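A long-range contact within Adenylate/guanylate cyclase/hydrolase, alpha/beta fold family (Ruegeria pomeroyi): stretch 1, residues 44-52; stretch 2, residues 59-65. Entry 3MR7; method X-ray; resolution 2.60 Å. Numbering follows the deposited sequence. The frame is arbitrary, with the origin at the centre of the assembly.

Stretch 1 44-52: AIAQAGGQI
Stretch 2 (59-65) GMLARFD

Stretch 1 enters as the last turn of a helix, residues 44-47, and leaves as a strand beginning at Gln51; stretch 2 is strand from Gly59 to Phe64, with Asp65 beyond it. The helical residues keep phi/psi near -60/-45, Ala48 flattens to -91/4, and Gly49 is the first to leave the helical region, at 88/-3. Its positive phi and two bonds back into the last turn define a Schellman motif: Gly50 N donates to Ile45 O at 2.9 Å and Gly49 N to Ala46 O at 2.9 Å. At the Gly49 angles a CB would be jammed against the carbonyl O of Ala48, which by itself calls for glycine. Gly50 (-76/170) then extends the chain into Gln51 (-132/134) and Ile52 (-65/132).

The two strands run antiparallel. Gln51 and Arg63 form the hydrogen-bonded pair, with CA atoms 5.5 Å apart: Gln51 N donates to Arg63 O at 2.9 Å (N-H...O angle 160°), and Arg63 N to Gln51 O at 2.8 Å (158°). Ile52 and Ala62 form the neighbouring non-hydrogen-bonded pair, where the CA-CA distance narrows to 4.1 Å. Stretch 2 stays extended throughout this register, with Ala62 at -134/162, Arg63 at -137/153 and Phe64 at -136/159. One step before the ladder, the CA atoms of Gly50 and Phe64 lie 4.4 Å apart, and Gly50 CA makes a CA-H...O contact with Arg63 O at 3.2 Å, the angle at H being 121°.

Phe64 (chi1 -64°, m; chi2 -101°) starts sideways from CA, but its ring comes back against stretch 1. Gly50 CA sits over one face, 3.9 Å from the ring centroid and 29° off the normal, a CH-pi contact. Here the absence of a side chain matters: an ideal CB on Gly50 would point toward stretch 2 and fall 2.5 Å from Phe64 CE1, a clash. Ala48 CB meets the ring edge, 3.8 Å from Phe64 CE1, while Ile45 CG1 approaches Phe64 CZ at 4.3 Å.

Ile45 (chi1 -75°, m; chi2 -176°, t) also sets out sideways, and its extended chi2 carries CD1 to 4.1 Å from Ala62 CB and 4.2 Å from SE of selenomethionine Met60. The helix end is thereby packed against the strand through apolar atoms. Met60 (chi1 143°, between wells; chi2 t; chi3 m) also reaches Ile52, whose CG1 lies 3.4 Å from Met60 CE. Ile52 and Ala62 point to the same face of the sheet, with Ile52 CA 3.9 Å from Ala62 CB.

Gln51 and Arg63 direct their side chains to the other face. Gln51 is m at chi1 (-45°) and t at chi2; Arg63 is p at chi1 (74°), then t at chi2 and chi3. Gln51 OE1 lies over one face of the guanidinium, 2.9 Å from Arg63 NH2, but the angle is too poor for a hydrogen bond.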

ATOM      1  N   ALA A  44     -18.310  -0.524  15.407  1.00 54.09           N
ATOM      2  CA  ALA A  44     -18.705  -1.619  14.529  1.00 54.63           C
ATOM      3  C   ALA A  44     -18.005  -2.908  14.931  1.00 57.92           C
ATOM      4  O   ALA A  44     -18.574  -3.997  14.845  1.00 68.64           O
ATOM      5  CB  ALA A  44     -18.398  -1.271  13.022  1.00 35.35           C
ATOM      6  N   ILE A  45     -16.756  -2.772  15.347  1.00 50.69           N
ATOM      7  CA  ILE A  45     -15.944  -3.914  15.732  1.00 52.18           C
ATOM      8  C   ILE A  45     -16.460  -4.552  17.015  1.00 61.08           C
ATOM      9  O   ILE A  45     -16.607  -5.767  17.091  1.00 70.73           O
ATOM     10  CB  ILE A  45     -14.485  -3.512  15.962  1.00 45.94           C
ATOM     11  CG1 ILE A  45     -13.762  -3.277  14.624  1.00 48.03           C
ATOM     12  CG2 ILE A  45     -13.795  -4.565  16.769  1.00 25.96           C
ATOM     13  CD1 ILE A  45     -12.277  -2.957  14.736  1.00 40.48           C
ATOM     14  N   ALA A  46     -16.729  -3.732  18.025  1.00 52.30           N
ATOM     15  CA  ALA A  46     -17.395  -4.187  19.245  1.00 52.45           C
ATOM     16  C   ALA A  46     -18.779  -4.779  18.975  1.00 60.80           C
ATOM     17  O   ALA A  46     -19.051  -5.907  19.354  1.00 65.64           O
ATOM     18  CB  ALA A  46     -17.507  -3.066  20.217  1.00 52.43           C
ATOM     19  N   GLN A  47     -19.655  -4.022  18.331  1.00 63.21           N
ATOM     20  CA  GLN A  47     -20.962  -4.554  17.963  1.00 70.77           C
ATOM     21  C   GLN A  47     -20.867  -5.949  17.353  1.00 68.77           C
ATOM     22  O   GLN A  47     -21.744  -6.783  17.573  1.00 68.38           O
ATOM     23  CB  GLN A  47     -21.692  -3.620  16.990  1.00 78.68           C
ATOM     24  CG  GLN A  47     -23.038  -3.105  17.511  1.00 94.07           C
ATOM     25  CD  GLN A  47     -24.155  -4.130  17.391  1.00 99.06           C
ATOM     26  OE1 GLN A  47     -24.335  -4.738  16.334  1.00103.37           O
ATOM     27  NE2 GLN A  47     -24.913  -4.322  18.472  1.00 92.86           N
ATOM     28  N   ALA A  48     -19.799  -6.196  16.596  1.00 60.50           N
ATOM     29  CA  ALA A  48     -19.651  -7.431  15.829  1.00 53.84           C
ATOM     30  C   ALA A  48     -18.942  -8.557  16.584  1.00 52.93           C
ATOM     31  O   ALA A  48     -18.631  -9.594  15.995  1.00 59.21           O
ATOM     32  CB  ALA A  48     -18.899  -7.145  14.521  1.00 51.05           C
ATOM     33  N   GLY A  49     -18.623  -8.325  17.855  1.00 42.01           N
ATOM     34  CA  GLY A  49     -17.991  -9.331  18.694  1.00 54.34           C
ATOM     35  C   GLY A  49     -16.472  -9.364  18.648  1.00 58.13           C
ATOM     36  O   GLY A  49     -15.802 -10.133  19.365  1.00 59.83           O
ATOM     37  N   GLY A  50     -15.913  -8.516  17.807  1.00 52.98           N
ATOM     38  CA  GLY A  50     -14.478  -8.529  17.615  1.00 58.98           C
ATOM     39  C   GLY A  50     -13.708  -7.903  18.749  1.00 55.20           C
ATOM     40  O   GLY A  50     -14.290  -7.297  19.649  1.00 62.87           O
ATOM     41  N   GLN A  51     -12.395  -8.075  18.706  1.00 53.35           N
ATOM     42  CA  GLN A  51     -11.491  -7.368  19.597  1.00 64.42           C
ATOM     43  C   GLN A  51     -10.367  -6.799  18.787  1.00 59.75           C
ATOM     44  O   GLN A  51      -9.775  -7.499  17.961  1.00 56.01           O
ATOM     45  CB  GLN A  51     -10.843  -8.299  20.614  1.00 72.21           C
ATOM     46  CG  GLN A  51     -11.748  -9.271  21.293  1.00 84.91           C
ATOM     47  CD  GLN A  51     -10.958 -10.178  22.192  1.00 93.81           C
ATOM     48  OE1 GLN A  51     -11.168 -11.389  22.212  1.00 97.36           O
ATOM     49  NE2 GLN A  51     -10.008  -9.596  22.928  1.00 93.74           N
ATOM     50  N   ILE A  52     -10.051  -5.536  19.037  1.00 61.93           N
ATOM     51  CA  ILE A  52      -8.802  -4.989  18.556  1.00 58.45           C
ATOM     52  C   ILE A  52      -7.649  -5.700  19.250  1.00 57.49           C
ATOM     53  O   ILE A  52      -7.677  -5.877  20.445  1.00 63.98           O
ATOM     54  CB  ILE A  52      -8.705  -3.521  18.872  1.00 57.23           C
ATOM     55  CG1 ILE A  52      -9.627  -2.732  17.939  1.00 61.26           C
ATOM     56  CG2 ILE A  52      -7.273  -3.083  18.734  1.00 57.08           C
ATOM     57  CD1 ILE A  52     -10.208  -1.475  18.572  1.00 59.91           C
ATOM     58  N   GLY A  59      -0.573  -0.354  11.062  1.00 57.93           N
ATOM     59  CA  GLY A  59      -2.012  -0.206  11.077  1.00 53.86           C
ATOM     60  C   GLY A  59      -2.635  -1.029  12.183  1.00 54.12           C
ATOM     61  O   GLY A  59      -1.952  -1.409  13.138  1.00 60.58           O
HETATM   62  N   MSE A  60      -3.928  -1.305  12.062  1.00 48.70           N
HETATM   63  CA  MSE A  60      -4.637  -1.994  13.126  1.00 56.40           C
HETATM   64  C   MSE A  60      -5.004  -3.440  12.803  1.00 58.68           C
HETATM   65  O   MSE A  60      -5.164  -3.817  11.654  1.00 66.72           O
HETATM   66  CB  MSE A  60      -5.870  -1.205  13.521  1.00 58.71           C
HETATM   67  CG  MSE A  60      -7.042  -2.077  13.873  1.00 70.30           C
HETATM   68 SE   MSE A  60      -8.634  -0.985  14.035  0.74 86.42          SE
HETATM   69  CE  MSE A  60      -8.318  -0.366  15.854  1.00 88.06           C
ATOM     70  N   LEU A  61      -5.148  -4.243  13.840  1.00 57.96           N
ATOM     71  CA  LEU A  61      -5.346  -5.670  13.679  1.00 55.77           C
ATOM     72  C   LEU A  61      -6.429  -6.092  14.635  1.00 55.64           C
ATOM     73  O   LEU A  61      -6.328  -5.830  15.821  1.00 68.30           O
ATOM     74  CB  LEU A  61      -4.056  -6.365  14.052  1.00 48.10           C
ATOM     75  CG  LEU A  61      -3.742  -7.741  13.521  1.00 50.37           C
ATOM     76  CD1 LEU A  61      -3.835  -7.716  12.052  1.00 44.50           C
ATOM     77  CD2 LEU A  61      -2.326  -8.032  13.930  1.00 60.70           C
ATOM     78  N   ALA A  62      -7.482  -6.725  14.149  1.00 49.34           N
ATOM     79  CA  ALA A  62      -8.545  -7.129  15.063  1.00 51.69           C
ATOM     80  C   ALA A  62      -8.931  -8.543  14.756  1.00 59.55           C
ATOM     81  O   ALA A  62      -8.632  -9.044  13.687  1.00 53.50           O
ATOM     82  CB  ALA A  62      -9.751  -6.216  14.956  1.00 39.75           C
ATOM     83  N   ARG A  63      -9.602  -9.198  15.688  1.00 63.38           N
ATOM     84  CA  ARG A  63      -9.971 -10.575  15.448  1.00 57.60           C
ATOM     85  C   ARG A  63     -11.375 -10.865  15.888  1.00 50.44           C
ATOM     86  O   ARG A  63     -11.897 -10.241  16.799  1.00 43.70           O
ATOM     87  CB  ARG A  63      -9.003 -11.523  16.139  1.00 60.15           C
ATOM     88  CG  ARG A  63      -9.183 -11.601  17.632  1.00 64.22           C
ATOM     89  CD  ARG A  63      -7.966 -12.229  18.253  1.00 61.55           C
ATOM     90  NE  ARG A  63      -7.963 -12.017  19.684  1.00 72.74           N
ATOM     91  CZ  ARG A  63      -8.592 -12.801  20.550  1.00 74.50           C
ATOM     92  NH1 ARG A  63      -9.276 -13.857  20.131  1.00 73.67           N
ATOM     93  NH2 ARG A  63      -8.529 -12.525  21.840  1.00 69.84           N
ATOM     94  N   PHE A  64     -11.957 -11.852  15.230  1.00 44.98           N
ATOM     95  CA  PHE A  64     -13.366 -12.178  15.345  1.00 48.77           C
ATOM     96  C   PHE A  64     -13.568 -13.704  15.475  1.00 57.51           C
ATOM     97  O   PHE A  64     -12.714 -14.511  15.095  1.00 46.74           O
ATOM     98  CB  PHE A  64     -14.124 -11.681  14.104  1.00 48.80           C
ATOM     99  CG  PHE A  64     -14.114 -10.192  13.924  1.00 51.22           C
ATOM    100  CD1 PHE A  64     -15.218  -9.427  14.291  1.00 57.20           C
ATOM    101  CD2 PHE A  64     -13.018  -9.552  13.357  1.00 56.43           C
ATOM    102  CE1 PHE A  64     -15.219  -8.039  14.120  1.00 60.59           C
ATOM    103  CE2 PHE A  64     -13.009  -8.168  13.176  1.00 56.51           C
ATOM    104  CZ  PHE A  64     -14.116  -7.407  13.564  1.00 55.33           C
ATOM    105  N   ASP A  65     -14.719 -14.097  16.001  1.00 62.42           N
ATOM    106  CA  ASP A  65     -14.986 -15.501  16.220  1.00 61.84           C
ATOM    107  C   ASP A  65     -15.564 -16.156  14.999  1.00 63.74           C
ATOM    108  O   ASP A  65     -15.354 -17.347  14.785  1.00 72.79           O
ATOM    109  CB  ASP A  65     -15.921 -15.679  17.396  1.00 63.94           C
ATOM    110  CG  ASP A  65     -15.204 -15.533  18.707  1.00 78.25           C
ATOM    111  OD1 ASP A  65     -13.996 -15.894  18.772  1.00 75.89           O
ATOM    112  OD2 ASP A  65     -15.848 -15.043  19.663  1.00 84.23           O
TER